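Local coordinates for protein Ddb_g0293866 (Dictyostelium discoideum, PDB 5LW6) that binds ADP-ribose through the macrodomain described here, one piece of a longer protein that probably acts in sensing DNA damage, at residues Glu149-Leu154 against Asn225-Phe230; Gly170-Val175 against Asp212-Val217; Ala78-Glu83 against Leu240-Tyr245; Ile94-Met99 against Ser247-Leu252; Asp72-Ser77 against Asp107-Ser112. All blocks are in the same frame, centred on the assembly; numbering follows the deposited sequence. Where two conformers were deposited one is given.

Contact 1: residues Glu149-Leu154 against Asn225-Phe230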
# COMPACT_ATOMS: atom_id res chain seq x y z
N GLU A 149 -3.29 -4.73 2.19
CA GLU A 149 -3.33 -5.85 1.23
C GLU A 149 -4.72 -6.48 1.26
O GLU A 149 -5.36 -6.52 2.32
CB GLU A 149 -2.33 -6.88 1.59
CG GLU A 149 -0.91 -6.33 1.43
CD GLU A 149 0.22 -7.36 1.61
OE1 GLU A 149 -0.03 -8.62 1.73
OE2 GLU A 149 1.36 -6.90 1.73
N SER A 150 -5.18 -6.89 0.12
CA SER A 150 -6.48 -7.52 -0.02
C SER A 150 -6.39 -8.67 -1.03
O SER A 150 -5.29 -9.10 -1.45
CB SER A 150 -7.50 -6.46 -0.43
OG SER A 150 -8.83 -6.97 -0.45
N THR A 151 -7.53 -9.21 -1.40
CA THR A 151 -7.56 -10.30 -2.39
C THR A 151 -8.61 -9.93 -3.41
O THR A 151 -9.27 -8.87 -3.30
CB THR A 151 -7.96 -11.66 -1.73
OG1 THR A 151 -9.37 -11.64 -1.42
CG2 THR A 151 -7.17 -11.99 -0.47
N TRP A 152 -8.80 -10.81 -4.40
CA TRP A 152 -9.70 -10.49 -5.48
C TRP A 152 -11.11 -10.12 -4.96
O TRP A 152 -11.86 -9.32 -5.60
CB TRP A 152 -9.74 -11.63 -6.55
CG TRP A 152 -10.46 -12.82 -6.12
CD1 TRP A 152 -9.96 -13.83 -5.42
CD2 TRP A 152 -11.87 -13.08 -6.31
NE1 TRP A 152 -10.98 -14.74 -5.13
CE2 TRP A 152 -12.14 -14.29 -5.70
CE3 TRP A 152 -12.90 -12.40 -6.93
CZ2 TRP A 152 -13.43 -14.86 -5.69
CZ3 TRP A 152 -14.18 -12.96 -6.92
CH2 TRP A 152 -14.41 -14.19 -6.32
N ARG A 153 -11.47 -10.68 -3.81
CA ARG A 153 -12.82 -10.50 -3.29
C ARG A 153 -13.10 -9.09 -2.78
O ARG A 153 -14.23 -8.69 -2.59
CB ARG A 153 -13.09 -11.45 -2.14
CG ARG A 153 -13.14 -12.92 -2.42
CD ARG A 153 -14.48 -13.31 -3.00
NE ARG A 153 -15.53 -13.81 -2.09
CZ ARG A 153 -15.50 -15.01 -1.47
NH1 ARG A 153 -14.44 -15.85 -1.54
NH2 ARG A 153 -16.52 -15.34 -0.72
N LEU A 154 -12.04 -8.39 -2.42
CA LEU A 154 -12.15 -7.05 -1.96
C LEU A 154 -12.96 -6.97 -0.64
O LEU A 154 -13.80 -6.10 -0.46
CB LEU A 154 -12.71 -6.13 -3.03
CG LEU A 154 -11.84 -5.88 -4.26
CD1 LEU A 154 -12.51 -4.83 -5.10
CD2 LEU A 154 -10.34 -5.58 -3.96
N ASN A 225 -1.80 -21.40 1.39
CA ASN A 225 -2.97 -21.35 2.29
C ASN A 225 -3.86 -20.16 2.08
O ASN A 225 -4.91 -20.07 2.71
CB ASN A 225 -2.56 -21.34 3.76
CG ASN A 225 -1.66 -22.50 4.13
OD1 ASN A 225 -0.68 -22.34 4.89
ND2 ASN A 225 -1.97 -23.67 3.60
N LYS A 226 -3.44 -19.23 1.23
CA LYS A 226 -4.23 -18.02 0.92
C LYS A 226 -4.70 -18.09 -0.55
O LYS A 226 -4.10 -18.86 -1.33
CB LYS A 226 -3.34 -16.78 1.21
CG LYS A 226 -2.90 -16.67 2.68
CD LYS A 226 -4.07 -16.38 3.63
CE LYS A 226 -3.65 -16.43 5.11
NZ LYS A 226 -4.72 -15.85 5.99
N PRO A 227 -5.77 -17.30 -0.94
CA PRO A 227 -6.26 -17.31 -2.35
C PRO A 227 -5.21 -17.00 -3.42
O PRO A 227 -4.32 -16.16 -3.20
CB PRO A 227 -7.31 -16.18 -2.38
CG PRO A 227 -7.84 -16.17 -0.99
CD PRO A 227 -6.62 -16.41 -0.11
N ASP A 228 -5.36 -17.63 -4.59
CA ASP A 228 -4.68 -17.24 -5.82
C ASP A 228 -3.16 -17.26 -5.66
O ASP A 228 -2.43 -16.35 -6.13
CB ASP A 228 -5.12 -15.84 -6.22
CG ASP A 228 -6.52 -15.77 -6.82
OD1 ASP A 228 -7.13 -16.81 -7.13
OD2 ASP A 228 -6.99 -14.63 -7.04
N ALA A 229 -2.67 -18.32 -5.03
CA ALA A 229 -1.24 -18.49 -4.84
C ALA A 229 -0.53 -18.74 -6.18
O ALA A 229 -1.04 -19.47 -7.04
CB ALA A 229 -0.98 -19.60 -3.85
N PHE A 230 0.62 -18.10 -6.36
CA PHE A 230 1.47 -18.24 -7.51
C PHE A 230 2.50 -19.29 -7.14
O PHE A 230 2.94 -19.39 -5.99
CB PHE A 230 2.19 -16.93 -7.94
CG PHE A 230 1.32 -15.93 -8.67
CD1 PHE A 230 0.32 -15.22 -8.00
CD2 PHE A 230 1.47 -15.71 -10.03
CE1 PHE A 230 -0.46 -14.32 -8.65
CE2 PHE A 230 0.69 -14.79 -10.70
CZ PHE A 230 -0.29 -14.10 -10.02
O HOH W 1 -6.94 -12.82 -4.73
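Trp152 and Asp228 meet across two surface loops of the macrodomain, one following strand 145-149 and the other following strand 213-217, its neighbour in the sheet. The polar link runs through water: a water accepts from Trp152 N at 2.8 Å and donates to Asp228 OD2 at 2.9 Å, a bridge that suits a carboxylate facing a backbone N-H it does not reach directly. The same water lies at the edge of the indole, in its plane. Van der Waals contact supplies the rest. Trp152 CG stands between its own N and carbonyl carbon (chi1 74°), which swings the five-membered ring toward the carboxylate; the two planes lie 31° apart. Arg153 CD lies over one indole face, toward the rim. Beside this pair, Thr151 presents its methyl to the rigid ring of Pro227. The Trp152 loop is shaped by a type I turn, Thr151 to Leu154, closed by Leu154 N to Thr151 O. Nearest of the carboxylate-indole approaches is Asp228 OD2 to Trp152 CD1, 3.5 Å.

Contact 2: residues Gly170-Val175 against Asp212-Val217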
# COMPACT_ATOMS: atom_id res chain seq x y z
N GLY A 170 -19.36 -4.22 7.45
CA GLY A 170 -20.51 -4.29 6.53
C GLY A 170 -20.58 -3.03 5.70
O GLY A 170 -20.77 -3.07 4.46
N THR A 171 -20.38 -1.89 6.36
CA THR A 171 -20.50 -0.63 5.66
C THR A 171 -19.40 -0.52 4.59
O THR A 171 -19.66 -0.18 3.45
CB THR A 171 -20.41 0.59 6.59
OG1 THR A 171 -21.38 0.45 7.67
CG2 THR A 171 -20.69 1.86 5.78
N PHE A 172 -18.17 -0.83 4.99
CA PHE A 172 -17.07 -0.63 4.07
C PHE A 172 -17.18 -1.62 2.88
O PHE A 172 -16.89 -1.25 1.73
CB PHE A 172 -15.77 -0.77 4.79
CG PHE A 172 -14.57 -0.35 3.97
CD1 PHE A 172 -14.30 0.97 3.73
CD2 PHE A 172 -13.63 -1.30 3.50
CE1 PHE A 172 -13.21 1.36 2.95
CE2 PHE A 172 -12.57 -0.92 2.73
CZ PHE A 172 -12.34 0.41 2.49
N GLU A 173 -17.57 -2.83 3.15
CA GLU A 173 -17.67 -3.86 2.11
C GLU A 173 -18.75 -3.53 1.08
O GLU A 173 -18.56 -3.78 -0.10
CB GLU A 173 -17.90 -5.20 2.73
CG GLU A 173 -16.65 -5.76 3.41
CD GLU A 173 -16.78 -7.23 3.80
OE1 GLU A 173 -17.93 -7.79 3.70
OE2 GLU A 173 -15.78 -7.86 4.19
N LYS A 174 -19.83 -2.97 1.55
CA LYS A 174 -20.90 -2.47 0.71
C LYS A 174 -20.47 -1.31 -0.18
O LYS A 174 -20.73 -1.35 -1.37
CB LYS A 174 -22.08 -2.07 1.56
CG LYS A 174 -23.31 -1.68 0.75
CD LYS A 174 -24.28 -0.91 1.61
CE LYS A 174 -25.28 -1.87 2.21
NZ LYS A 174 -26.13 -1.15 3.19
N VAL A 175 -19.81 -0.31 0.39
CA VAL A 175 -19.25 0.74 -0.37
C VAL A 175 -18.23 0.20 -1.40
O VAL A 175 -18.25 0.66 -2.52
CB VAL A 175 -18.57 1.78 0.53
CG1 VAL A 175 -17.81 2.73 -0.33
CG2 VAL A 175 -19.61 2.54 1.36
N ASP A 212 -8.13 9.92 4.71
CA ASP A 212 -9.18 10.22 3.73
C ASP A 212 -9.54 9.11 2.78
O ASP A 212 -10.68 9.07 2.29
CB ASP A 212 -8.81 11.43 2.90
CG ASP A 212 -8.73 12.70 3.74
OD1 ASP A 212 -9.41 12.77 4.80
OD2 ASP A 212 -7.94 13.60 3.37
N ILE A 213 -8.56 8.25 2.46
CA ILE A 213 -8.70 7.23 1.46
C ILE A 213 -8.04 5.96 1.96
O ILE A 213 -6.92 6.00 2.41
CB ILE A 213 -8.04 7.65 0.08
CG1 ILE A 213 -8.67 8.90 -0.50
CG2 ILE A 213 -8.05 6.45 -0.91
CD1 ILE A 213 -7.69 9.66 -1.35
N VAL A 214 -8.74 4.84 1.89
CA VAL A 214 -8.21 3.48 2.13
C VAL A 214 -8.04 2.77 0.77
O VAL A 214 -8.93 2.80 -0.04
CB VAL A 214 -9.14 2.64 3.08
CG1 VAL A 214 -8.67 1.19 3.12
CG2 VAL A 214 -9.18 3.28 4.46
N ILE A 215 -6.89 2.24 0.52
CA ILE A 215 -6.58 1.65 -0.76
C ILE A 215 -6.33 0.15 -0.53
O ILE A 215 -5.48 -0.27 0.26
CB ILE A 215 -5.30 2.28 -1.37
CG1 ILE A 215 -5.42 3.79 -1.52
CG2 ILE A 215 -4.91 1.56 -2.66
CD1 ILE A 215 -4.11 4.48 -1.89
N LEU A 216 -7.10 -0.68 -1.23
CA LEU A 216 -6.94 -2.08 -1.12
C LEU A 216 -5.95 -2.48 -2.22
O LEU A 216 -6.16 -2.16 -3.36
CB LEU A 216 -8.31 -2.73 -1.42
CG LEU A 216 -9.45 -2.34 -0.47
CD1 LEU A 216 -10.65 -3.21 -0.77
CD2 LEU A 216 -9.15 -2.58 0.97
N VAL A 217 -4.91 -3.21 -1.85
CA VAL A 217 -3.76 -3.44 -2.72
C VAL A 217 -3.72 -4.94 -3.01
O VAL A 217 -3.60 -5.71 -2.09
CB VAL A 217 -2.47 -3.06 -1.94
CG1 VAL A 217 -1.25 -3.43 -2.73
CG2 VAL A 217 -2.48 -1.56 -1.62
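Phe172 carries the whole contact from the helix side, reaching from helix 169-179 to Val214 and Leu216 on strand 213-217. This is helix-on-sheet packing, with the helix laid on one face of the macrodomain's mixed sheet. Gly170 lies in the first turn of the helix, at the surface; Thr171, next along, bonds through OG1 back to Asp168 OD2. Phe172 follows and is buried. Its CG stands anti to the backbone N (chi1 -170°), a torsion that carries the ring out from the helix, and CZ at its far end is what meets Val214. There CZ lies 3.8 Å from CG1 of Val214 and 3.9 Å from CB of Val214. The neighbouring ring atom CE2 approaches CD2 of Leu216 at 4.2 Å, the methyl sitting at the ring edge near the ring plane; ring and leucine run alongside each other, pointing opposite ways. A long flat side chain suits this place, since the nearest CA atoms, of Phe172 and Val214, are still 10.0 Å apart. Farther along, Glu173 OE2 accepts from Lys156 N, while Val175 packs on Ile192 of strand 189-193, which Phe172 also touches. Tyr164 of helix 161-167 meets the Phe172 ring edge-to-face. The two segments meet through apolar packing alone, with no hydrogen bond between them, and depend on the fit of ring against branched side chains.

Contact 3: residues Ala78-Glu83 against Leu240-Tyr245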
# COMPACT_ATOMS: atom_id res chain seq x y z
N ALA A 78 12.20 -1.13 -3.30
CA ALA A 78 13.17 -0.01 -3.21
C ALA A 78 13.28 0.70 -4.55
O ALA A 78 13.32 1.92 -4.63
CB ALA A 78 14.55 -0.47 -2.81
N ASN A 79 13.37 -0.10 -5.61
CA ASN A 79 13.50 0.47 -6.91
C ASN A 79 12.23 1.28 -7.32
O ASN A 79 12.33 2.35 -7.91
CB ASN A 79 13.90 -0.60 -7.95
CG ASN A 79 15.45 -0.88 -7.96
OD1 ASN A 79 15.88 -1.95 -8.43
ND2 ASN A 79 16.27 0.04 -7.45
N ALA A 80 11.03 0.76 -7.04
CA ALA A 80 9.81 1.41 -7.41
C ALA A 80 9.68 2.73 -6.62
O ALA A 80 9.25 3.76 -7.15
CB ALA A 80 8.61 0.53 -7.14
N ILE A 81 10.08 2.69 -5.35
CA ILE A 81 9.96 3.83 -4.48
C ILE A 81 10.88 4.94 -5.00
O ILE A 81 10.52 6.12 -5.06
CB ILE A 81 10.26 3.47 -2.99
CG1 ILE A 81 9.03 2.70 -2.39
CG2 ILE A 81 10.52 4.72 -2.12
CD1 ILE A 81 9.34 1.89 -1.14
N SER A 82 12.10 4.54 -5.31
CA SER A 82 13.08 5.48 -5.80
C SER A 82 12.67 6.06 -7.16
O SER A 82 12.84 7.25 -7.40
CB SER A 82 14.52 4.90 -5.75
OG SER A 82 15.40 5.91 -6.18
N GLU A 83 12.07 5.24 -8.03
CA GLU A 83 11.58 5.68 -9.29
C GLU A 83 10.53 6.79 -9.12
O GLU A 83 10.60 7.86 -9.77
CB GLU A 83 11.02 4.53 -10.09
CG GLU A 83 10.47 4.84 -11.47
CD GLU A 83 9.84 3.62 -12.16
OE1 GLU A 83 8.97 2.97 -11.51
OE2 GLU A 83 10.19 3.29 -13.34
N LEU A 240 4.25 -8.70 -11.73
CA LEU A 240 3.02 -8.29 -11.08
C LEU A 240 3.25 -7.58 -9.73
O LEU A 240 2.49 -6.69 -9.42
CB LEU A 240 2.08 -9.45 -10.92
CG LEU A 240 1.29 -9.80 -12.21
CD1 LEU A 240 0.61 -11.11 -11.95
CD2 LEU A 240 0.30 -8.74 -12.66
N LEU A 241 4.28 -7.93 -8.99
CA LEU A 241 4.52 -7.14 -7.74
C LEU A 241 4.93 -5.71 -8.12
O LEU A 241 4.50 -4.73 -7.51
CB LEU A 241 5.55 -7.81 -6.88
CG LEU A 241 5.86 -7.11 -5.57
CD1 LEU A 241 4.63 -7.11 -4.69
CD2 LEU A 241 7.01 -7.84 -4.91
N LEU A 242 5.79 -5.56 -9.11
CA LEU A 242 6.12 -4.23 -9.57
C LEU A 242 4.93 -3.46 -10.04
O LEU A 242 4.81 -2.26 -9.73
CB LEU A 242 7.22 -4.27 -10.67
CG LEU A 242 7.60 -2.92 -11.25
CD1 LEU A 242 8.34 -2.10 -10.25
CD2 LEU A 242 8.40 -3.15 -12.53
N GLU A 243 4.06 -4.11 -10.81
CA GLU A 243 2.87 -3.45 -11.29
C GLU A 243 1.98 -3.00 -10.12
O GLU A 243 1.33 -1.98 -10.21
CB GLU A 243 2.08 -4.39 -12.19
CG GLU A 243 0.78 -3.85 -12.73
CD GLU A 243 0.78 -2.62 -13.62
OE1 GLU A 243 1.84 -2.10 -14.08
OE2 GLU A 243 -0.38 -2.17 -13.93
N THR A 244 1.94 -3.79 -9.05
CA THR A 244 1.22 -3.42 -7.81
C THR A 244 1.75 -2.07 -7.28
O THR A 244 0.98 -1.17 -6.98
CB THR A 244 1.24 -4.51 -6.76
OG1 THR A 244 0.92 -5.81 -7.31
CG2 THR A 244 0.28 -4.20 -5.70
N TYR A 245 3.05 -1.92 -7.23
CA TYR A 245 3.61 -0.66 -6.77
C TYR A 245 3.26 0.48 -7.71
O TYR A 245 2.85 1.55 -7.32
CB TYR A 245 5.14 -0.73 -6.58
CG TYR A 245 5.54 -1.34 -5.26
CD1 TYR A 245 5.55 -0.57 -4.10
CD2 TYR A 245 5.88 -2.64 -5.14
CE1 TYR A 245 5.90 -1.13 -2.89
CE2 TYR A 245 6.24 -3.21 -3.92
CZ TYR A 245 6.22 -2.45 -2.78
OH TYR A 245 6.56 -3.03 -1.52
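Ala80 lays its methyl against the start of the Tyr245 side chain: Ala80 CB is 3.7 Å from Tyr245 CB, and Ala80 CB is 4.1 Å from Tyr245 CG, the first ring atom. A second apolar partner, Leu242, comes from one turn before Tyr245 on helix 237-253: its CD1 lies 4.1 Å from Ala80 CB. In Leu242 the branch is anti to the backbone N (chi1 178°), which carries that methyl across to the facing helix. The small alanine suits its place, because the helices come close here, the CA atoms of Ala80 and Tyr245 being 6.6 Å apart. Tyr245 takes its ring past the alanine, and its hydroxyl bonds to Ile61 N, so the buried polar end has a partner beyond the two helices. Within 240-245, Leu240 O receives both Thr244 N and Thr244 OG1, from opposite faces of its carbonyl plane, the hydroxyl at 2.8 Å; this gives the buried threonine hydroxyl an acceptor on its own helix. The contact is close helix-helix packing of 70-87 on 237-253, over the face of the macrodomain sheet where Phe58 of strand 55-59 touches Tyr245 and Ile81. Helix 107-116 packs on the far side of helix 70-87 through Ala78.

Contact 4: residues Ile94-Met99 against Ser247-Leu252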
# COMPACT_ATOMS: atom_id res chain seq x y z
N ILE A 94 4.72 15.03 -0.72
CA ILE A 94 4.77 13.61 -0.74
C ILE A 94 5.46 13.12 0.50
O ILE A 94 6.53 13.59 0.92
CB ILE A 94 5.56 13.14 -1.98
CG1 ILE A 94 4.79 13.43 -3.25
CG2 ILE A 94 5.81 11.67 -1.86
CD1 ILE A 94 5.59 13.32 -4.53
N LYS A 95 4.81 12.18 1.17
CA LYS A 95 5.36 11.51 2.32
C LYS A 95 5.00 10.05 2.19
O LYS A 95 3.80 9.71 2.06
CB LYS A 95 4.79 12.12 3.60
CG LYS A 95 5.49 11.70 4.81
CD LYS A 95 5.22 12.69 5.97
CE LYS A 95 3.83 13.35 5.98
NZ LYS A 95 2.94 12.91 7.12
N LEU A 96 6.01 9.19 2.22
CA LEU A 96 5.81 7.74 2.06
C LEU A 96 6.26 7.05 3.33
O LEU A 96 7.40 7.31 3.83
CB LEU A 96 6.58 7.19 0.86
CG LEU A 96 6.24 7.70 -0.53
CD1 LEU A 96 7.07 7.01 -1.60
CD2 LEU A 96 4.78 7.59 -0.82
N LYS A 97 5.38 6.27 3.94
CA LYS A 97 5.69 5.53 5.14
C LYS A 97 5.39 4.11 4.90
O LYS A 97 4.23 3.72 4.76
CB LYS A 97 4.91 6.04 6.36
CG LYS A 97 5.22 7.53 6.60
CD LYS A 97 4.81 7.99 7.99
CE LYS A 97 5.17 9.47 8.20
NZ LYS A 97 4.60 9.89 9.50
N MSE A 98 6.43 3.30 4.88
CA MSE A 98 6.24 1.90 4.58
C MSE A 98 6.27 1.15 5.87
O MSE A 98 7.21 1.18 6.64
CB MSE A 98 7.25 1.34 3.63
CG MSE A 98 6.96 -0.09 3.24
SE MSE A 98 8.24 -0.77 1.89
CE MSE A 98 9.57 -1.08 3.10
N MSE A 99 5.24 0.37 6.12
CA MSE A 99 5.07 -0.33 7.37
C MSE A 99 5.61 -1.73 7.20
O MSE A 99 5.15 -2.48 6.38
CB MSE A 99 3.56 -0.41 7.70
CG MSE A 99 3.00 1.03 7.81
SE MSE A 99 1.08 1.09 8.17
CE MSE A 99 0.42 0.59 6.32
N SER A 247 0.64 0.73 -9.69
CA SER A 247 -0.75 1.01 -9.44
C SER A 247 -0.97 1.82 -8.18
O SER A 247 -1.80 2.76 -8.14
CB SER A 247 -1.50 -0.31 -9.30
OG SER A 247 -1.51 -0.88 -10.57
N LEU A 248 -0.29 1.44 -7.12
CA LEU A 248 -0.41 2.16 -5.87
C LEU A 248 0.00 3.61 -6.03
O LEU A 248 -0.66 4.53 -5.56
CB LEU A 248 0.42 1.42 -4.83
CG LEU A 248 0.51 2.08 -3.46
CD1 LEU A 248 -0.88 2.22 -2.84
CD2 LEU A 248 1.43 1.24 -2.58
N PHE A 249 1.16 3.84 -6.65
CA PHE A 249 1.65 5.19 -6.79
C PHE A 249 0.87 5.94 -7.83
O PHE A 249 0.68 7.15 -7.70
CB PHE A 249 3.16 5.18 -7.11
CG PHE A 249 4.01 4.66 -5.99
CD1 PHE A 249 3.68 4.92 -4.63
CD2 PHE A 249 5.07 3.91 -6.24
CE1 PHE A 249 4.46 4.39 -3.58
CE2 PHE A 249 5.87 3.40 -5.20
CZ PHE A 249 5.57 3.65 -3.89
N ASN A 250 0.29 5.25 -8.79
CA ASN A 250 -0.64 5.92 -9.69
C ASN A 250 -1.87 6.44 -8.92
O ASN A 250 -2.32 7.55 -9.16
CB ASN A 250 -1.13 4.98 -10.79
CG ASN A 250 -0.08 4.70 -11.80
OD1 ASN A 250 0.96 5.34 -11.84
ND2 ASN A 250 -0.35 3.73 -12.67
N ALA A 251 -2.38 5.67 -7.99
CA ALA A 251 -3.48 6.10 -7.16
C ALA A 251 -3.08 7.31 -6.34
O ALA A 251 -3.85 8.25 -6.14
CB ALA A 251 -3.95 5.00 -6.28
N LEU A 252 -1.88 7.30 -5.81
CA LEU A 252 -1.42 8.41 -5.02
C LEU A 252 -1.42 9.68 -5.84
O LEU A 252 -1.82 10.75 -5.35
CB LEU A 252 -0.03 8.08 -4.44
CG LEU A 252 0.55 9.09 -3.50
CD1 LEU A 252 -0.37 9.39 -2.33
CD2 LEU A 252 1.96 8.60 -3.06
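This is buried apolar packing of a helix on a sheet, where Leu96 of strand 95-101 meets Phe249 and Leu252 of helix 237-253, the last helix of the macrodomain. It belongs to the alpha/beta/alpha sandwich of that fold, a mixed sheet with helices on its two faces, and lies close to the centre of the chain, about 6 Å from it. Leu96 divides its two methyls between the partners. Its CG is anti to the carbonyl carbon (chi1 -62°), and the fork beyond it sends CD1 to the ring and CD2 to the leucine. Leucine suits the place because it ends in two methyls, one for each of two residues a turn apart on the helix. The backbones stay well apart, 10.1 Å between the CA atoms of Leu96 and Phe249, and the side chains span the gap. The CD1 methyl of Leu96 comes to CE1 of Phe249 at 4.2 Å, approaching the ring obliquely. Phe249 also stacks with Tyr84 of helix 70-87, which gives the aromatic ring a flat neighbour besides the methyl. Leu252, whose CG is anti to its backbone N (chi1 -175°), stretches from the helix toward the strand, and Tyr84 touches it too. Leu85 of helix 70-87 and Phe125 of the neighbouring strand also touch Leu96. Methyl meets methyl where Leu96 CD2 lies 3.7 Å from Leu252 CD2.

Contact 5: residues Asp72-Ser77 against Asp107-Ser112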
# COMPACT_ATOMS: atom_id res chain seq x y z
N ASP A 72 13.73 -10.48 -3.33
CA ASP A 72 13.09 -9.98 -4.56
C ASP A 72 12.14 -8.80 -4.26
O ASP A 72 12.18 -7.76 -4.95
CB ASP A 72 12.31 -11.09 -5.27
CG ASP A 72 13.20 -12.20 -5.86
OD1 ASP A 72 14.42 -11.94 -6.09
OD2 ASP A 72 12.65 -13.32 -6.13
N ALA A 73 11.36 -8.92 -3.19
CA ALA A 73 10.44 -7.84 -2.76
C ALA A 73 11.18 -6.60 -2.35
O ALA A 73 10.72 -5.49 -2.52
CB ALA A 73 9.56 -8.29 -1.61
N THR A 74 12.32 -6.75 -1.75
CA THR A 74 13.11 -5.58 -1.34
C THR A 74 13.60 -4.83 -2.53
O THR A 74 13.51 -3.61 -2.59
CB THR A 74 14.29 -6.02 -0.44
OG1 THR A 74 13.75 -6.66 0.72
CG2 THR A 74 15.20 -4.81 -0.09
N GLU A 75 14.15 -5.54 -3.52
CA GLU A 75 14.70 -4.87 -4.69
C GLU A 75 13.57 -4.15 -5.46
O GLU A 75 13.72 -2.99 -5.93
CB GLU A 75 15.42 -5.91 -5.58
CG GLU A 75 15.08 -5.92 -7.06
CD GLU A 75 15.49 -7.23 -7.68
OE1 GLU A 75 16.61 -7.74 -7.30
OE2 GLU A 75 14.71 -7.74 -8.52
N ILE A 76 12.44 -4.82 -5.62
CA ILE A 76 11.33 -4.25 -6.38
C ILE A 76 10.77 -3.03 -5.64
O ILE A 76 10.62 -1.99 -6.24
CB ILE A 76 10.24 -5.29 -6.61
CG1 ILE A 76 10.70 -6.29 -7.65
CG2 ILE A 76 8.92 -4.66 -7.07
CD1 ILE A 76 9.91 -7.56 -7.59
N SER A 77 10.51 -3.16 -4.35
CA SER A 77 9.99 -2.12 -3.53
C SER A 77 10.93 -0.90 -3.60
O SER A 77 10.51 0.24 -3.84
CB SER A 77 9.98 -2.63 -2.02
OG SER A 77 9.47 -1.63 -1.23
N ASP A 107 18.39 -4.88 10.44
CA ASP A 107 19.42 -4.00 9.93
C ASP A 107 19.79 -4.31 8.46
O ASP A 107 20.05 -3.36 7.69
CB ASP A 107 20.70 -4.12 10.82
CG ASP A 107 20.51 -3.54 12.23
OD1 ASP A 107 19.52 -2.79 12.44
OD2 ASP A 107 21.37 -3.78 13.13
N ASN A 108 19.90 -5.59 8.10
CA ASN A 108 20.20 -5.99 6.74
C ASN A 108 19.16 -5.49 5.74
O ASN A 108 19.49 -5.11 4.62
CB ASN A 108 20.43 -7.52 6.60
CG ASN A 108 21.79 -7.99 7.16
OD1 ASN A 108 22.06 -9.19 7.19
ND2 ASN A 108 22.63 -7.09 7.58
N LEU A 109 17.89 -5.51 6.16
CA LEU A 109 16.82 -4.99 5.31
C LEU A 109 17.06 -3.53 5.04
O LEU A 109 17.05 -3.07 3.92
CB LEU A 109 15.45 -5.21 5.94
CG LEU A 109 14.31 -4.68 5.09
CD1 LEU A 109 14.22 -5.54 3.88
CD2 LEU A 109 13.02 -4.70 5.89
N ILE A 110 17.29 -2.78 6.09
CA ILE A 110 17.48 -1.34 5.95
C ILE A 110 18.71 -1.07 5.08
O ILE A 110 18.70 -0.20 4.22
CB ILE A 110 17.59 -0.66 7.34
CG1 ILE A 110 16.32 -0.79 8.22
CG2 ILE A 110 18.15 0.75 7.15
CD1 ILE A 110 15.04 -0.30 7.58
N GLN A 111 19.80 -1.78 5.31
CA GLN A 111 21.01 -1.64 4.46
C GLN A 111 20.73 -1.92 2.97
O GLN A 111 21.28 -1.29 2.11
CB GLN A 111 22.14 -2.60 4.93
CG GLN A 111 22.82 -2.16 6.19
CD GLN A 111 23.89 -3.14 6.65
OE1 GLN A 111 23.93 -4.31 6.22
NE2 GLN A 111 24.79 -2.66 7.51
N SER A 112 19.83 -2.86 2.68
CA SER A 112 19.50 -3.22 1.33
C SER A 112 18.79 -2.06 0.68
O SER A 112 19.08 -1.72 -0.48
CB SER A 112 18.56 -4.43 1.27
OG SER A 112 18.52 -4.89 -0.07
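Thr74 packs against helix 107-116, its OG1 beside CD1 of Leu109 and its methyl near Ser112. This is helix-helix packing of 107-116 on 70-87 at the outer side of the macrodomain, the centre of the contact about 16 Å from the centre of the chain. Thr74 CG2 is anti to the backbone N (chi1, measured to OG1, -60°), which projects the methyl outward from helix 70-87 while OG1 stays beside the backbone. That hydroxyl position lets Thr74 OG1 bond to Ile70 O one turn back, so the polar group is satisfied on its own helix and meets the neighbour by packing. Thr74 OG1 lies 3.4 Å from CD1 of Leu109. Leu109 holds CG anti to its backbone N (chi1 -180°), and the bend at the next bond turns CD1 to the threonine; the Leu109 CD1 to Thr74 CG2 distance is 4.2 Å. In one of the two conformers modelled for Ser112, one turn later, OG lies 3.3 Å from Thr74 CG2, so this approach is doubtful. Small residues suit a spot where the CA atoms of Thr74 and Ser112 are 7.3 Å apart. Phe60 touches both Thr74 and Leu109, and Phe113 packs on Thr74 as well. Across the two segments there is no hydrogen bond, so they meet through van der Waals contact, with the threonine hydroxyl turned inward to its own backbone.

In the fold
Helix 237-253 joins contacts 3 and 4, whose centres lie about 10 Å apart; there Ile81 CG1 is 3.9 Å from Phe249 CZ. Contact 3 also shares helix 70-87 with contact 5, about 12 Å away between centres, and Tyr245 OH reaches Ser77 OG in a weak hydrogen bond. Contact 2 lies on the far side of the chain's centre from contact 5, about 29 Å between centres, yet its strand meets helix 237-253 through Val217 CG1 and Thr244 CG2 (3.4 Å). Contacts 2 and 4 reach the same sheet, their centres about 17 Å apart. Contact 1 lies at the surface, in loops that follow strands 145-149 and 213-217; Ser150 N probably bonds to Val217 O of contact 2.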